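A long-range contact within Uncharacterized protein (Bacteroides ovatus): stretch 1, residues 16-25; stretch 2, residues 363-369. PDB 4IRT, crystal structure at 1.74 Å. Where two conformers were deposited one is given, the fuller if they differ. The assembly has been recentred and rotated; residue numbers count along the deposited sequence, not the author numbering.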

ATOM      1  N   THR A  16      11.941  11.492   8.858  1.00 11.83           N
ATOM      2  CA  THR A  16      10.516  11.296   8.688  1.00 11.46           C
ATOM      3  C   THR A  16      10.281   9.842   8.258  1.00 11.13           C
ATOM      4  O   THR A  16      11.223   9.116   7.999  1.00 11.58           O
ATOM      5  CB  THR A  16       9.901  12.198   7.590  1.00 11.38           C
ATOM      6  OG1 THR A  16      10.324  11.715   6.303  1.00 10.53           O
ATOM      7  CG2 THR A  16      10.274  13.673   7.782  1.00 12.39           C
ATOM      8  N   SER A  17       9.014   9.446   8.154  1.00 10.23           N
ATOM      9  CA  SER A  17       8.612   8.090   7.749  0.50 10.06           C
ATOM     10  C   SER A  17       8.426   7.924   6.238  1.00  9.55           C
ATOM     11  O   SER A  17       7.826   6.960   5.809  1.00 10.18           O
ATOM     12  CB  SER A  17       7.292   7.707   8.441  0.50  9.84           C
ATOM     13  OG  SER A  17       6.292   8.682   8.209  0.50  9.47           O
ATOM     14  N   VAL A  18       8.965   8.848   5.438  1.00  9.67           N
ATOM     15  CA  VAL A  18       8.774   8.827   3.994  1.00  9.00           C
ATOM     16  C   VAL A  18       9.145   7.497   3.325  1.00  8.96           C
ATOM     17  O   VAL A  18       8.476   7.052   2.362  1.00  8.77           O
ATOM     18  CB  VAL A  18       9.449  10.057   3.308  1.00  9.30           C
ATOM     19  CG1 VAL A  18      10.961   9.933   3.292  1.00 10.00           C
ATOM     20  CG2 VAL A  18       8.888  10.246   1.900  1.00  9.63           C
ATOM     21  N   ASN A  19      10.164   6.817   3.850  1.00  8.49           N
ATOM     22  CA  ASN A  19      10.566   5.537   3.266  1.00  8.22           C
ATOM     23  C   ASN A  19       9.712   4.374   3.721  1.00  8.22           C
ATOM     24  O   ASN A  19       9.810   3.298   3.138  1.00  8.18           O
ATOM     25  CB  ASN A  19      12.015   5.214   3.620  1.00  8.44           C
ATOM     26  CG  ASN A  19      13.025   5.968   2.787  1.00  9.32           C
ATOM     27  OD1 ASN A  19      12.772   6.382   1.653  1.00  9.15           O
ATOM     28  ND2 ASN A  19      14.208   6.115   3.341  1.00  9.52           N
ATOM     29  N   THR A  20       8.879   4.582   4.754  1.00  8.34           N
ATOM     30  CA  THR A  20       8.224   3.482   5.464  1.00  8.77           C
ATOM     31  C   THR A  20       6.711   3.758   5.711  1.00 10.49           C
ATOM     32  O   THR A  20       6.234   3.710   6.840  1.00 11.42           O
ATOM     33  CB  THR A  20       8.931   3.236   6.814  1.00  8.75           C
ATOM     34  OG1 THR A  20       8.893   4.449   7.606  1.00  9.53           O
ATOM     35  CG2 THR A  20      10.379   2.814   6.612  1.00  8.46           C
ATOM     36  N   THR A  21       5.958   4.102   4.671  1.00 10.92           N
ATOM     37  CA  THR A  21       4.516   4.225   4.820  1.00 11.10           C
ATOM     38  C   THR A  21       3.850   2.985   4.233  1.00 10.14           C
ATOM     39  O   THR A  21       4.432   2.251   3.415  1.00  9.80           O
ATOM     40  CB  THR A  21       3.921   5.472   4.145  1.00 12.59           C
ATOM     41  OG1 THR A  21       3.753   5.221   2.739  1.00 12.41           O
ATOM     42  CG2 THR A  21       4.790   6.724   4.402  1.00 13.48           C
ATOM     43  N   VAL A  22       2.626   2.736   4.687  1.00  9.76           N
ATOM     44  CA  VAL A  22       1.863   1.560   4.289  1.00  9.01           C
ATOM     45  C   VAL A  22       1.486   1.640   2.806  1.00  9.62           C
ATOM     46  O   VAL A  22       1.224   0.608   2.186  1.00 10.82           O
ATOM     47  CB  VAL A  22       0.600   1.412   5.189  1.00  8.64           C
ATOM     48  CG1 VAL A  22      -0.462   2.443   4.811  1.00  8.27           C
ATOM     49  CG2 VAL A  22       0.026   0.021   5.115  1.00  8.47           C
ATOM     50  N   PHE A  23       1.528   2.844   2.233  1.00  9.48           N
ATOM     51  CA  PHE A  23       1.022   3.081   0.895  1.00 11.37           C
ATOM     52  C   PHE A  23       2.132   3.192  -0.172  1.00 10.62           C
ATOM     53  O   PHE A  23       1.888   3.633  -1.280  1.00 12.07           O
ATOM     54  CB  PHE A  23       0.057   4.269   0.843  1.00 11.62           C
ATOM     55  CG  PHE A  23       0.598   5.545   1.410  1.00 12.21           C
ATOM     56  CD1 PHE A  23       1.352   6.405   0.639  1.00 13.23           C
ATOM     57  CD2 PHE A  23       0.301   5.911   2.722  1.00 14.49           C
ATOM     58  CE1 PHE A  23       1.857   7.574   1.176  1.00 13.52           C
ATOM     59  CE2 PHE A  23       0.790   7.087   3.261  1.00 14.60           C
ATOM     60  CZ  PHE A  23       1.572   7.917   2.490  1.00 17.06           C
ATOM     61  N   ARG A  24       3.330   2.736   0.159  1.00 11.08           N
ATOM     62  CA  ARG A  24       4.342   2.507  -0.858  1.00  9.68           C
ATOM     63  C   ARG A  24       3.982   1.252  -1.652  1.00  9.28           C
ATOM     64  O   ARG A  24       3.999   0.141  -1.129  1.00 10.05           O
ATOM     65  CB  ARG A  24       5.712   2.392  -0.196  1.00  9.90           C
ATOM     66  CG  ARG A  24       6.133   3.682   0.515  1.00 10.26           C
ATOM     67  CD  ARG A  24       7.653   3.794   0.755  1.00  9.92           C
ATOM     68  NE  ARG A  24       8.395   3.678  -0.496  1.00  9.72           N
ATOM     69  CZ  ARG A  24       9.644   3.237  -0.655  1.00 10.33           C
ATOM     70  NH1 ARG A  24      10.458   2.976   0.385  1.00  9.56           N
ATOM     71  NH2 ARG A  24      10.137   3.121  -1.890  1.00 10.86           N
ATOM     72  N   ASN A  25       3.634   1.439  -2.916  1.00 10.08           N
ATOM     73  CA  ASN A  25       3.133   0.362  -3.768  1.00 10.00           C
ATOM     74  C   ASN A  25       3.892   0.402  -5.081  1.00  9.62           C
ATOM     75  O   ASN A  25       3.365   0.937  -6.083  1.00  9.22           O
ATOM     76  CB  ASN A  25       1.612   0.546  -3.998  1.00 11.77           C
ATOM     77  CG  ASN A  25       0.787   0.108  -2.779  1.00 13.93           C
ATOM     78  OD1 ASN A  25       0.742  -1.069  -2.447  1.00 20.50           O
ATOM     79  ND2 ASN A  25       0.182   1.041  -2.110  1.00 15.99           N
ATOM     80  N   ASP A 363      10.017   2.382  15.449  1.00 10.21           N
ATOM     81  CA  ASP A 363       9.272   3.601  15.751  1.00 10.85           C
ATOM     82  C   ASP A 363       8.107   3.909  14.784  1.00 11.01           C
ATOM     83  O   ASP A 363       7.073   3.253  14.857  1.00 12.02           O
ATOM     84  CB  ASP A 363      10.238   4.778  15.906  1.00 11.47           C
ATOM     85  CG  ASP A 363       9.573   6.028  16.468  1.00 14.18           C
ATOM     86  OD1 ASP A 363       8.534   5.937  17.149  1.00 16.04           O
ATOM     87  OD2 ASP A 363      10.093   7.110  16.254  1.00 14.92           O
ATOM     88  N   ALA A 364       8.283   4.861  13.868  1.00 10.94           N
ATOM     89  CA  ALA A 364       7.165   5.323  12.993  1.00 10.53           C
ATOM     90  C   ALA A 364       6.935   4.466  11.754  1.00  9.93           C
ATOM     91  O   ALA A 364       6.033   4.746  10.955  1.00  9.34           O
ATOM     92  CB  ALA A 364       7.415   6.756  12.580  1.00 12.54           C
ATOM     93  N   TRP A 365       7.763   3.454  11.575  1.00  9.66           N
ATOM     94  CA  TRP A 365       7.640   2.508  10.467  1.00  9.29           C
ATOM     95  C   TRP A 365       6.211   1.952  10.328  1.00  9.10           C
ATOM     96  O   TRP A 365       5.533   1.669  11.337  1.00  8.27           O
ATOM     97  CB  TRP A 365       8.604   1.342  10.700  1.00  9.59           C
ATOM     98  CG  TRP A 365       8.513   0.161   9.760  1.00  8.82           C
ATOM     99  CD1 TRP A 365       9.239  -0.008   8.637  1.00  8.66           C
ATOM    100  CD2 TRP A 365       7.737  -1.036   9.913  1.00  9.00           C
ATOM    101  NE1 TRP A 365       8.948  -1.190   8.051  1.00  9.92           N
ATOM    102  CE2 TRP A 365       8.028  -1.854   8.813  1.00  8.61           C
ATOM    103  CE3 TRP A 365       6.789  -1.478  10.843  1.00  8.72           C
ATOM    104  CZ2 TRP A 365       7.446  -3.098   8.630  1.00  8.83           C
ATOM    105  CZ3 TRP A 365       6.199  -2.719  10.649  1.00  8.44           C
ATOM    106  CH2 TRP A 365       6.552  -3.520   9.564  1.00  8.37           C
ATOM    107  N   GLU A 366       5.768   1.876   9.072  1.00  9.12           N
ATOM    108  CA  GLU A 366       4.671   1.041   8.685  1.00  8.52           C
ATOM    109  C   GLU A 366       5.137   0.017   7.666  1.00  8.46           C
ATOM    110  O   GLU A 366       6.087   0.253   6.906  1.00  8.80           O
ATOM    111  CB  GLU A 366       3.524   1.861   8.109  1.00  8.68           C
ATOM    112  CG  GLU A 366       3.001   2.993   8.976  1.00  9.51           C
ATOM    113  CD  GLU A 366       1.817   3.687   8.330  1.00  9.83           C
ATOM    114  OE1 GLU A 366       1.969   4.238   7.212  1.00  9.58           O
ATOM    115  OE2 GLU A 366       0.744   3.719   8.956  1.00 10.02           O
ATOM    116  N   PRO A 367       4.452  -1.130   7.596  1.00  8.64           N
ATOM    117  CA  PRO A 367       4.871  -2.156   6.642  1.00  8.55           C
ATOM    118  C   PRO A 367       4.575  -1.893   5.183  1.00  9.17           C
ATOM    119  O   PRO A 367       3.537  -1.305   4.835  1.00  8.54           O
ATOM    120  CB  PRO A 367       4.074  -3.396   7.060  1.00  8.56           C
ATOM    121  CG  PRO A 367       2.890  -2.834   7.819  1.00  8.56           C
ATOM    122  CD  PRO A 367       3.339  -1.570   8.459  1.00  8.37           C
ATOM    123  N   SER A 368       5.549  -2.281   4.347  1.00  9.21           N
ATOM    124  CA  SER A 368       5.322  -2.525   2.925  0.67  8.94           C
ATOM    125  C   SER A 368       6.086  -3.825   2.604  1.00  9.93           C
ATOM    126  O   SER A 368       7.078  -4.175   3.286  1.00  9.63           O
ATOM    127  CB  SER A 368       5.771  -1.344   2.037  0.67  8.28           C
ATOM    128  OG  SER A 368       7.109  -0.956   2.300  0.67  7.71           O
ATOM    129  N   HIS A 369       5.595  -4.575   1.629  1.00  9.55           N
ATOM    130  CA  HIS A 369       6.134  -5.913   1.339  1.00  9.34           C
ATOM    131  C   HIS A 369       6.200  -6.203  -0.149  1.00  9.63           C
ATOM    132  O   HIS A 369       5.597  -5.490  -0.981  1.00 10.20           O
ATOM    133  CB  HIS A 369       5.278  -6.986   2.050  1.00 10.65           C
ATOM    134  CG  HIS A 369       3.989  -7.346   1.346  1.00 10.41           C
ATOM    135  ND1 HIS A 369       2.840  -6.598   1.439  1.00 11.27           N
ATOM    136  CD2 HIS A 369       3.665  -8.435   0.607  1.00 10.86           C
ATOM    137  CE1 HIS A 369       1.867  -7.193   0.764  1.00 12.22           C
ATOM    138  NE2 HIS A 369       2.343  -8.306   0.239  1.00 11.06           N
TER
HETATM  139  O   HOH W   1       3.755   6.511   7.744  1.00 25.80           O
HETATM  140  O   HOH W   2       6.680   0.853   4.199  1.00 13.36           O

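Two loop segments, neither with regular helix or strand, meet across at least 344 residues of sequence and bury 412 Å² between them, both sides summed. Stretch 1 is folded by two successive type I beta turns, Ser17 to Thr20 and Thr21 to Arg24. The first is closed by Thr20 N donating to Ser17 O at 2.8 Å; the second has only a weak bond, Arg24 N to Thr21 O at 3.5 Å. The backbones come nearest where the turns join: the CA atoms of Thr20 and Trp365 lie 5.1 Å apart, and those of Thr21 and Glu366 5.0 Å. Here Glu366 N donates to Thr20 O (2.9 Å, 153° at the hydrogen), the single direct backbone-to-backbone hydrogen bond of the contact. Further along, the CA of Val22 points its hydrogen almost straight at a carbonyl, with Val22 CA 3.4 Å from Pro367 O and an angle of 172° at the hydrogen. Proline has no amide hydrogen to give, but its carbonyl remains available for this CA-H...O contact.

Glu366 is the most heavily covered residue. Its CA-to-CB bond points toward stretch 1, and with chi1 m and chi2 t the side chain brings its carboxylate to the backbone of the second turn, where Glu366 OE1 accepts from Val22 N (3.0 Å, 153°). Glu366 thus grips stretch 1 twice, through its own amide and through its carboxylate, and the acid supplies an acceptor for the peptide NH of Val22, a buried residue. Glu366 OE1 also lies 3.5 Å from Thr21 CA. Water 1 donates a weak hydrogen bond to Glu366 OE1 (2.9 Å) and makes another weak one with Ser17 OG (3.4 Å), tying the first turn loosely to the same carboxylate.

Thr20, also directed toward stretch 2, places its methyl CG2 3.7 Å from Trp365 CD1, an oblique approach to the indole. Although the Trp365 CA-to-CB bond points away, its ring still offers a nonpolar surface to this methyl. At the Ser17 end, small side chains allow close packing: Ser17 CB and Ala364 CB, both pointing toward the opposing stretch, are 4.2 Å apart.

Ser368 meets the second turn, its CB 3.9 Å from Arg24 O and 4.4 Å from Arg24 CB. Its hydroxyl donates to water 2 (Ser368 OG to water, 2.7 Å), which in turn donates to Thr21 O and Glu366 O, each at 2.8 Å. One water therefore satisfies a carbonyl from each stretch and bridges them.

Side chains within stretch 1 brace its shape. Arg24 starts toward stretch 2, but its end leads away, so that Arg24 NH1 donates to Asn19 O (2.8 Å, 171°) and links the two turns. Phe23 N donates to Thr21 OG1 at 3.3 Å, and Val18 N to Thr16 OG1 at 3.3 Å, the threonine hydroxyls accepting from amides two residues on.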